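Local coordinates for sucrose 6(F)-phosphate phosphorylase (Thermoanaerobacterium thermosaccharolyticum DSM 571, PDB 6S9V), which belongs to the alpha-amylase family of carbohydrate-active enzymes, with a catalytic domain built on a TIM barrel, at residues A[18-22]-A[441-445]; A[449-455]-A[466-470]; A[472-476]-A[488-493]. The contacts are given in a common frame with arbitrary orientation. Residue numbers count along the deposited sequence, not the author numbering.

Interaction 1 of 3, residues A[18-22]-A[441-445]; sequences KNKVQ and IRFRN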
loop_
_atom_site.group_PDB
_atom_site.type_symbol
_atom_site.label_atom_id
_atom_site.label_comp_id
_atom_site.label_asym_id
_atom_site.label_seq_id
_atom_site.Cartn_x
_atom_site.Cartn_y
_atom_site.Cartn_z
ATOM N N LYS A 18 -9.479 -13.819 -5.309
ATOM C CA LYS A 18 -10.450 -14.071 -4.256
ATOM C C LYS A 18 -11.020 -12.744 -3.775
ATOM O O LYS A 18 -10.272 -11.823 -3.432
ATOM C CB LYS A 18 -9.775 -14.798 -3.093
ATOM C CG LYS A 18 -10.722 -15.350 -2.045
ATOM C CD LYS A 18 -9.989 -15.693 -0.741
ATOM C CE LYS A 18 -8.983 -16.822 -0.892
ATOM N NZ LYS A 18 -8.462 -17.245 0.462
ATOM N N ASN A 19 -12.343 -12.650 -3.745
ATOM C CA ASN A 19 -13.013 -11.394 -3.403
ATOM C C ASN A 19 -13.383 -11.352 -1.921
ATOM O O ASN A 19 -14.552 -11.214 -1.545
ATOM C CB ASN A 19 -14.247 -11.198 -4.280
ATOM C CG ASN A 19 -14.896 -9.841 -4.071
ATOM O OD1 ASN A 19 -14.227 -8.877 -3.689
ATOM N ND2 ASN A 19 -16.200 -9.763 -4.296
ATOM N N LYS A 20 -12.368 -11.434 -1.072
ATOM C CA LYS A 20 -12.566 -11.410 0.370
ATOM C C LYS A 20 -11.674 -10.347 0.988
ATOM O O LYS A 20 -10.649 -9.958 0.425
ATOM C CB LYS A 20 -12.300 -12.780 1.001
ATOM C CG LYS A 20 -13.262 -13.854 0.498
ATOM C CD LYS A 20 -13.405 -15.009 1.464
ATOM C CE LYS A 20 -14.320 -16.092 0.889
ATOM N NZ LYS A 20 -15.540 -15.525 0.234
ATOM N N VAL A 21 -12.090 -9.868 2.161
ATOM C CA VAL A 21 -11.331 -8.838 2.847
ATOM C C VAL A 21 -9.949 -9.367 3.214
ATOM O O VAL A 21 -9.787 -10.517 3.648
ATOM C CB VAL A 21 -12.110 -8.362 4.086
ATOM C CG1 VAL A 21 -11.314 -7.337 4.850
ATOM C CG2 VAL A 21 -13.472 -7.804 3.685
ATOM N N GLN A 22 -8.941 -8.514 3.060
ATOM C CA GLN A 22 -7.567 -8.861 3.396
ATOM C C GLN A 22 -7.046 -7.978 4.523
ATOM O O GLN A 22 -7.476 -6.839 4.689
ATOM C CB GLN A 22 -6.657 -8.697 2.188
ATOM C CG GLN A 22 -7.097 -9.520 0.981
ATOM C CD GLN A 22 -6.160 -9.373 -0.187
ATOM O OE1 GLN A 22 -5.478 -8.361 -0.326
ATOM N NE2 GLN A 22 -6.123 -10.384 -1.046
ATOM N N ILE A 441 -17.182 -7.174 8.287
ATOM C CA ILE A 441 -16.208 -7.869 7.450
ATOM C C ILE A 441 -16.732 -9.243 7.060
ATOM O O ILE A 441 -16.691 -9.638 5.884
ATOM C CB ILE A 441 -14.850 -7.967 8.171
ATOM C CG1 ILE A 441 -14.170 -6.599 8.216
ATOM C CG2 ILE A 441 -13.969 -8.975 7.472
ATOM C CD1 ILE A 441 -12.961 -6.546 9.148
ATOM N N ARG A 442 -17.217 -10.005 8.042
ATOM C CA ARG A 442 -17.700 -11.346 7.736
ATOM C C ARG A 442 -18.911 -11.306 6.812
ATOM O O ARG A 442 -19.064 -12.188 5.956
ATOM C CB ARG A 442 -18.001 -12.121 9.018
ATOM C CG ARG A 442 -16.724 -12.440 9.801
ATOM C CD ARG A 442 -16.843 -13.760 10.547
ATOM N NE ARG A 442 -17.613 -13.662 11.769
ATOM C CZ ARG A 442 -18.079 -14.701 12.454
ATOM N NH1 ARG A 442 -17.868 -15.953 12.042
ATOM N NH2 ARG A 442 -18.763 -14.477 13.563
ATOM N N PHE A 443 -19.776 -10.299 6.954
ATOM C CA PHE A 443 -20.852 -10.147 5.983
ATOM C C PHE A 443 -20.294 -9.948 4.577
ATOM O O PHE A 443 -20.767 -10.569 3.615
ATOM C CB PHE A 443 -21.767 -8.979 6.342
ATOM C CG PHE A 443 -22.942 -8.843 5.406
ATOM C CD1 PHE A 443 -24.070 -9.629 5.576
ATOM C CD2 PHE A 443 -22.898 -7.959 4.341
ATOM C CE1 PHE A 443 -25.155 -9.530 4.700
ATOM C CE2 PHE A 443 -23.980 -7.843 3.470
ATOM C CZ PHE A 443 -25.106 -8.628 3.655
ATOM N N ARG A 444 -19.270 -9.098 4.443
ATOM C CA ARG A 444 -18.649 -8.858 3.141
ATOM C C ARG A 444 -17.972 -10.113 2.587
ATOM O O ARG A 444 -17.858 -10.267 1.361
ATOM C CB ARG A 444 -17.655 -7.700 3.268
ATOM C CG ARG A 444 -16.850 -7.388 2.030
ATOM C CD ARG A 444 -17.710 -7.065 0.821
ATOM N NE ARG A 444 -16.866 -6.675 -0.307
ATOM C CZ ARG A 444 -16.125 -7.525 -1.014
ATOM N NH1 ARG A 444 -16.134 -8.814 -0.716
ATOM N NH2 ARG A 444 -15.371 -7.086 -2.015
ATOM N N ASN A 445 -17.504 -11.009 3.461
ATOM C CA ASN A 445 -16.903 -12.257 3.004
ATOM C C ASN A 445 -17.933 -13.334 2.703
ATOM O O ASN A 445 -17.668 -14.225 1.887
ATOM C CB ASN A 445 -15.931 -12.813 4.043
ATOM C CG ASN A 445 -14.684 -11.981 4.164
ATOM O OD1 ASN A 445 -14.360 -11.201 3.265
ATOM N ND2 ASN A 445 -13.967 -12.140 5.281
#
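Arg444 grips Asn19 with two hydrogen bonds: its NH2 donates to the side-chain OD1 of Asn19 at 2.7 Å, and its NH1 to the main-chain O of Asn19 at 3.0 Å. Asn19, the centre of an inverse gamma turn, offers its main-chain O and OD1 to the guanidinium, while its ND2 bonds Asn451 OD1. The next residue, Asn445, uses its OD1 to accept from Val21 N at 2.9 Å, while NZ of Lys20 reaches the carbonyl O of Asn445 at 3.0 Å, near the end of the helix. These bonds fasten the segment entering strand 22-25, the first of the eight-stranded parallel barrel, to helix 432-446, which comes after the last barrel strand, 388-392. Asn445 ND2 continues the network to Asp47 O and Arg444 NE to Phe383 O. Beneath the polar layer Val21 points at the helix: its CG2 packs 3.8 Å from CG of Arg444, and its CB lies 3.9 Å from CG2 of Ile441. Val21 also touches Pro389 and Val391 of strand 388-392.

Interaction 2 of 3, residues A[449-455]-A[466-470]; sequences AFNGEFF and LTWKK
This is an antiparallel strand pairing at the edge of the C-terminal sheet. Strands 453-455 and 466-470 run at 157° with axes 4.8 Å apart. Glu453 with Lys469 and Phe455 with Thr467 are hydrogen-bonded pairs: Glu453 N to Lys469 O 2.8 Å, Lys469 N to Glu453 O 2.8 Å, Phe455 N to Thr467 O 2.8 Å, Thr467 N to Phe455 O 2.9 Å. Between them Phe454 and Trp468 form a non-hydrogen-bonded pair, CA to CA 4.6 Å. Residues 449-450 are 3-10, and Gly452 N bonds Ala449 O at 2.9 Å. Gly452 (phi -121°, psi -134°) passes so close that a CB would clash with Lys469 O. Trp468 (chi1 m, chi2 85°) lies between two phenylalanines: Phe450 CD1 sits 3.7 Å from Trp468 CD1 over one face, and over the other Phe454 (chi1 t) brings CD1 to 3.4 Å from Trp468 CE2, its CB in CH-pi contact 3.6 Å from the Trp468 six-membered-ring centroid. Trp468 NE1 bonds Phe384 O. On the sheet face of Glu453, Phe455, Thr467 and Lys469, Phe455 CE2 meets Lys469 CD at 3.6 Å. The beta hairpin carries a one-sided aromatic cluster in the antiparallel C-terminal sheet that accompanies the barrel in alpha-amylase relatives.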
loop_
_atom_site.group_PDB
_atom_site.type_symbol
_atom_site.label_atom_id
_atom_site.label_comp_id
_atom_site.label_asym_id
_atom_site.label_seq_id
_atom_site.Cartn_x
_atom_site.Cartn_y
_atom_site.Cartn_z
ATOM N N ALA A 449 -23.809 -11.763 -2.934
ATOM C CA ALA A 449 -24.111 -10.707 -3.895
ATOM C C ALA A 449 -22.877 -9.896 -4.274
ATOM O O ALA A 449 -22.819 -9.334 -5.376
ATOM C CB ALA A 449 -25.193 -9.778 -3.337
ATOM N N PHE A 450 -21.894 -9.792 -3.376
ATOM C CA PHE A 450 -20.703 -9.008 -3.686
ATOM C C PHE A 450 -19.921 -9.592 -4.852
ATOM O O PHE A 450 -19.067 -8.906 -5.420
ATOM C CB PHE A 450 -19.793 -8.913 -2.461
ATOM C CG PHE A 450 -20.378 -8.109 -1.346
ATOM C CD1 PHE A 450 -20.473 -6.727 -1.442
ATOM C CD2 PHE A 450 -20.833 -8.729 -0.195
ATOM C CE1 PHE A 450 -21.014 -5.982 -0.410
ATOM C CE2 PHE A 450 -21.370 -7.981 0.844
ATOM C CZ PHE A 450 -21.466 -6.612 0.731
ATOM N N ASN A 451 -20.199 -10.838 -5.225
ATOM C CA ASN A 451 -19.560 -11.452 -6.374
ATOM C C ASN A 451 -20.388 -11.319 -7.642
ATOM O O ASN A 451 -20.149 -12.056 -8.603
ATOM C CB ASN A 451 -19.260 -12.918 -6.066
ATOM C CG ASN A 451 -18.221 -13.064 -4.978
ATOM O OD1 ASN A 451 -17.204 -12.379 -5.000
ATOM N ND2 ASN A 451 -18.481 -13.925 -4.007
ATOM N N GLY A 452 -21.346 -10.395 -7.660
ATOM C CA GLY A 452 -22.218 -10.193 -8.796
ATOM C C GLY A 452 -22.157 -8.802 -9.393
ATOM O O GLY A 452 -21.074 -8.232 -9.564
ATOM N N GLU A 453 -23.322 -8.229 -9.655
ATOM C CA GLU A 453 -23.430 -6.956 -10.351
ATOM C C GLU A 453 -23.588 -5.812 -9.358
ATOM O O GLU A 453 -24.303 -5.930 -8.363
ATOM C CB GLU A 453 -24.621 -6.975 -11.312
ATOM C CG GLU A 453 -24.482 -7.982 -12.460
ATOM C CD GLU A 453 -25.724 -8.082 -13.338
ATOM O OE1 GLU A 453 -26.795 -7.620 -12.901
ATOM O OE2 GLU A 453 -25.636 -8.633 -14.467
ATOM N N PHE A 454 -22.919 -4.701 -9.653
ATOM C CA PHE A 454 -22.894 -3.518 -8.799
ATOM C C PHE A 454 -23.744 -2.417 -9.416
ATOM O O PHE A 454 -23.640 -2.146 -10.616
ATOM C CB PHE A 454 -21.454 -3.038 -8.621
ATOM C CG PHE A 454 -21.314 -1.739 -7.863
ATOM C CD1 PHE A 454 -21.692 -1.639 -6.543
ATOM C CD2 PHE A 454 -20.764 -0.624 -8.485
ATOM C CE1 PHE A 454 -21.539 -0.445 -5.852
ATOM C CE2 PHE A 454 -20.605 0.571 -7.801
ATOM C CZ PHE A 454 -20.990 0.657 -6.482
ATOM N N PHE A 455 -24.580 -1.785 -8.591
ATOM C CA PHE A 455 -25.457 -0.702 -9.026
ATOM C C PHE A 455 -25.352 0.476 -8.060
ATOM O O PHE A 455 -25.510 0.306 -6.849
ATOM C CB PHE A 455 -26.910 -1.184 -9.124
ATOM C CG PHE A 455 -27.101 -2.316 -10.100
ATOM C CD1 PHE A 455 -27.187 -2.071 -11.457
ATOM C CD2 PHE A 455 -27.169 -3.623 -9.653
ATOM C CE1 PHE A 455 -27.349 -3.115 -12.355
ATOM C CE2 PHE A 455 -27.334 -4.667 -10.540
ATOM C CZ PHE A 455 -27.418 -4.412 -11.893
ATOM N N LEU A 466 -26.023 1.953 -2.382
ATOM C CA LEU A 466 -25.272 1.085 -3.279
ATOM C C LEU A 466 -25.784 -0.343 -3.155
ATOM O O LEU A 466 -26.051 -0.819 -2.047
ATOM C CB LEU A 466 -23.780 1.141 -2.959
ATOM C CG LEU A 466 -23.149 2.536 -2.950
ATOM C CD1 LEU A 466 -21.715 2.458 -2.429
ATOM C CD2 LEU A 466 -23.194 3.189 -4.335
ATOM N N THR A 467 -25.887 -1.041 -4.289
ATOM C CA THR A 467 -26.494 -2.361 -4.323
ATOM C C THR A 467 -25.631 -3.343 -5.101
ATOM O O THR A 467 -25.088 -3.006 -6.157
ATOM C CB THR A 467 -27.896 -2.302 -4.964
ATOM O OG1 THR A 467 -28.799 -1.585 -4.112
ATOM C CG2 THR A 467 -28.436 -3.705 -5.233
ATOM N N TRP A 468 -25.526 -4.559 -4.568
ATOM C CA TRP A 468 -24.934 -5.702 -5.254
ATOM C C TRP A 468 -26.014 -6.759 -5.459
ATOM O O TRP A 468 -26.851 -6.989 -4.578
ATOM C CB TRP A 468 -23.757 -6.283 -4.461
ATOM C CG TRP A 468 -22.545 -5.407 -4.481
ATOM C CD1 TRP A 468 -22.273 -4.356 -3.646
ATOM C CD2 TRP A 468 -21.439 -5.498 -5.385
ATOM N NE1 TRP A 468 -21.062 -3.796 -3.966
ATOM C CE2 TRP A 468 -20.528 -4.476 -5.034
ATOM C CE3 TRP A 468 -21.127 -6.345 -6.451
ATOM C CZ2 TRP A 468 -19.339 -4.270 -5.722
ATOM C CZ3 TRP A 468 -19.934 -6.142 -7.134
ATOM C CH2 TRP A 468 -19.056 -5.116 -6.768
ATOM N N LYS A 469 -25.987 -7.415 -6.619
ATOM C CA LYS A 469 -26.978 -8.435 -6.941
ATOM C C LYS A 469 -26.306 -9.657 -7.543
ATOM O O LYS A 469 -25.487 -9.525 -8.459
ATOM C CB LYS A 469 -28.010 -7.888 -7.939
ATOM C CG LYS A 469 -28.951 -6.845 -7.369
ATOM C CD LYS A 469 -29.849 -6.229 -8.438
ATOM C CE LYS A 469 -30.833 -7.232 -9.017
ATOM N NZ LYS A 469 -31.972 -7.451 -8.086
ATOM N N LYS A 470 -26.665 -10.842 -7.041
ATOM C CA LYS A 470 -26.272 -12.099 -7.673
ATOM C C LYS A 470 -27.375 -13.126 -7.470
ATOM O O LYS A 470 -27.670 -13.506 -6.334
ATOM C CB LYS A 470 -24.941 -12.630 -7.127
ATOM C CG LYS A 470 -24.533 -13.958 -7.770
ATOM C CD LYS A 470 -23.211 -14.501 -7.250
ATOM C CE LYS A 470 -22.867 -15.812 -7.966
ATOM N NZ LYS A 470 -21.512 -16.343 -7.613
#

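Interaction 3 of 3, residues A[472-476]-A[488-493]; sequences DKRCS and IDYINE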
loop_
_atom_site.group_PDB
_atom_site.type_symbol
_atom_site.label_atom_id
_atom_site.label_comp_id
_atom_site.label_asym_id
_atom_site.label_seq_id
_atom_site.Cartn_x
_atom_site.Cartn_y
_atom_site.Cartn_z
ATOM N N ASP A 472 -30.586 -14.855 -6.651
ATOM C CA ASP A 472 -31.634 -14.392 -5.755
ATOM C C ASP A 472 -31.075 -13.608 -4.579
ATOM O O ASP A 472 -31.848 -13.173 -3.719
ATOM C CB ASP A 472 -32.451 -15.585 -5.244
ATOM C CG ASP A 472 -31.594 -16.624 -4.543
ATOM O OD1 ASP A 472 -30.371 -16.660 -4.788
ATOM O OD2 ASP A 472 -32.148 -17.416 -3.752
ATOM N N LYS A 473 -29.761 -13.414 -4.524
ATOM C CA LYS A 473 -29.140 -12.665 -3.444
ATOM C C LYS A 473 -28.987 -11.207 -3.859
ATOM O O LYS A 473 -28.638 -10.904 -5.003
ATOM C CB LYS A 473 -27.769 -13.249 -3.096
ATOM C CG LYS A 473 -27.742 -14.764 -2.887
ATOM C CD LYS A 473 -28.579 -15.224 -1.704
ATOM C CE LYS A 473 -28.295 -16.689 -1.381
ATOM N NZ LYS A 473 -29.223 -17.250 -0.359
ATOM N N ARG A 474 -29.235 -10.306 -2.918
ATOM C CA ARG A 474 -29.072 -8.886 -3.176
ATOM C C ARG A 474 -28.850 -8.221 -1.829
ATOM O O ARG A 474 -29.515 -8.576 -0.853
ATOM C CB ARG A 474 -30.295 -8.302 -3.883
ATOM C CG ARG A 474 -30.227 -6.811 -4.124
ATOM C CD ARG A 474 -31.529 -6.303 -4.711
ATOM N NE ARG A 474 -32.641 -6.475 -3.783
ATOM C CZ ARG A 474 -32.928 -5.617 -2.807
ATOM N NH1 ARG A 474 -32.188 -4.530 -2.637
ATOM N NH2 ARG A 474 -33.955 -5.846 -2.001
ATOM N N CYS A 475 -27.916 -7.280 -1.776
ATOM C CA CYS A 475 -27.707 -6.481 -0.574
ATOM C C CYS A 475 -27.568 -5.017 -0.957
ATOM O O CYS A 475 -26.844 -4.680 -1.901
ATOM C CB CYS A 475 -26.478 -6.950 0.222
ATOM S SG CYS A 475 -24.899 -7.009 -0.641
ATOM N N SER A 476 -28.282 -4.154 -0.234
ATOM C CA SER A 476 -28.358 -2.727 -0.531
ATOM C C SER A 476 -27.905 -1.955 0.700
ATOM O O SER A 476 -28.548 -2.025 1.752
ATOM C CB SER A 476 -29.775 -2.320 -0.932
ATOM O OG SER A 476 -30.186 -3.045 -2.074
ATOM N N ILE A 488 -27.903 -2.341 5.975
ATOM C CA ILE A 488 -27.783 -3.200 4.800
ATOM C C ILE A 488 -29.050 -4.038 4.722
ATOM O O ILE A 488 -29.316 -4.865 5.607
ATOM C CB ILE A 488 -26.532 -4.084 4.853
ATOM C CG1 ILE A 488 -25.270 -3.221 4.827
ATOM C CG2 ILE A 488 -26.544 -5.072 3.683
ATOM C CD1 ILE A 488 -23.985 -4.007 4.991
ATOM N N ASP A 489 -29.844 -3.811 3.677
ATOM C CA ASP A 489 -31.017 -4.624 3.390
ATOM C C ASP A 489 -30.583 -5.752 2.465
ATOM O O ASP A 489 -30.013 -5.491 1.402
ATOM C CB ASP A 489 -32.113 -3.798 2.720
ATOM C CG ASP A 489 -32.785 -2.826 3.672
ATOM O OD1 ASP A 489 -32.781 -3.078 4.892
ATOM O OD2 ASP A 489 -33.329 -1.814 3.192
ATOM N N TYR A 490 -30.831 -6.996 2.865
ATOM C CA TYR A 490 -30.360 -8.128 2.080
ATOM C C TYR A 490 -31.392 -9.244 2.108
ATOM O O TYR A 490 -32.323 -9.246 2.916
ATOM C CB TYR A 490 -29.001 -8.631 2.588
ATOM C CG TYR A 490 -29.059 -9.336 3.922
ATOM C CD1 TYR A 490 -29.003 -8.622 5.110
ATOM C CD2 TYR A 490 -29.163 -10.719 3.991
ATOM C CE1 TYR A 490 -29.052 -9.263 6.333
ATOM C CE2 TYR A 490 -29.217 -11.373 5.208
ATOM C CZ TYR A 490 -29.161 -10.638 6.378
ATOM O OH TYR A 490 -29.218 -11.275 7.589
ATOM N N ILE A 491 -31.212 -10.199 1.197
ATOM C CA ILE A 491 -32.112 -11.339 1.043
ATOM C C ILE A 491 -31.482 -12.524 1.763
ATOM O O ILE A 491 -30.364 -12.938 1.430
ATOM C CB ILE A 491 -32.358 -11.668 -0.438
ATOM C CG1 ILE A 491 -32.912 -10.456 -1.192
ATOM C CG2 ILE A 491 -33.287 -12.871 -0.558
ATOM C CD1 ILE A 491 -34.212 -9.914 -0.649
ATOM N N ASN A 492 -32.187 -13.076 2.748
ATOM C CA ASN A 492 -31.638 -14.164 3.547
ATOM C C ASN A 492 -31.825 -15.489 2.803
ATOM O O ASN A 492 -32.287 -15.527 1.660
ATOM C CB ASN A 492 -32.281 -14.166 4.934
ATOM C CG ASN A 492 -33.763 -14.515 4.903
ATOM O OD1 ASN A 492 -34.298 -14.988 3.899
ATOM N ND2 ASN A 492 -34.440 -14.261 6.015
ATOM N N GLU A 493 -31.461 -16.601 3.447
ATOM C CA GLU A 493 -31.511 -17.897 2.780
ATOM C C GLU A 493 -32.936 -18.319 2.440
ATOM O O GLU A 493 -33.131 -19.100 1.501
ATOM C CB GLU A 493 -30.846 -18.960 3.662
ATOM C CG GLU A 493 -29.318 -18.964 3.631
ATOM C CD GLU A 493 -28.751 -19.395 2.290
ATOM O OE1 GLU A 493 -29.421 -20.179 1.583
ATOM O OE2 GLU A 493 -27.632 -18.960 1.948
#
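Strands 473-476 and 488-491 run antiparallel at 173°, their axes 4.5 Å apart. Ser476 and Asp489 are a hydrogen-bonded pair, Ser476 N to Asp489 O 2.7 Å and Asp489 N to Ser476 O 2.9 Å; Cys475 and Tyr490 form the non-hydrogen-bonded pair, CA to CA 4.1 Å. Ile491 N reaches Arg474 O at 3.1 Å; beyond it Arg474 N and Ile491 O bond the Tyr447 hydroxyl. Cys475 CB packs 3.8 Å from Tyr490 CB and 3.9 Å from Ile488 CG2, against Phe443 of helix 432-446. The other face carries Ser476 and Asp489, bonded to Thr467 and Lys499 on the flanking strands. Ile491 points at segment 472-476, its CG2 3.5 Å from Asp472 O and its CD1 4.3 Å from Arg474 NH2. At the exposed end Lys473 NZ forms a salt bridge with OE2 of poorly ordered Glu493 at 3.3 Å, weak as a hydrogen bond. Three backbone hydrogen bonds set the register, while apolar contacts face the helix and the other side mixes Ile491 with polar and charged groups.

How the interactions relate
Interaction 1 is the most buried and ties the barrel to helix 432-446 mainly through side-chain hydrogen bonds to backbone and amide groups. Interactions 2 and 3 are main-chain pairings within one antiparallel sheet, the first partly buried, the second at the surface; their strands 463-470 and 473-480 are neighbours, joined by Trp468 N to Cys475 O and Thr467 OG1 to Ser476 OG. Helix 432-446 connects all three: Phe443 touches Phe450 of interaction 2 and Cys475, Ile488 and Tyr490 of interaction 3. Separately, Asn19 of the loop before strand 22-25 bonds Asn451 of interaction 2 through its ND2. Interaction 2 adds an aromatic cluster to its backbone bonds, whereas interaction 3 has smaller apolar contacts and a salt bridge at the surface.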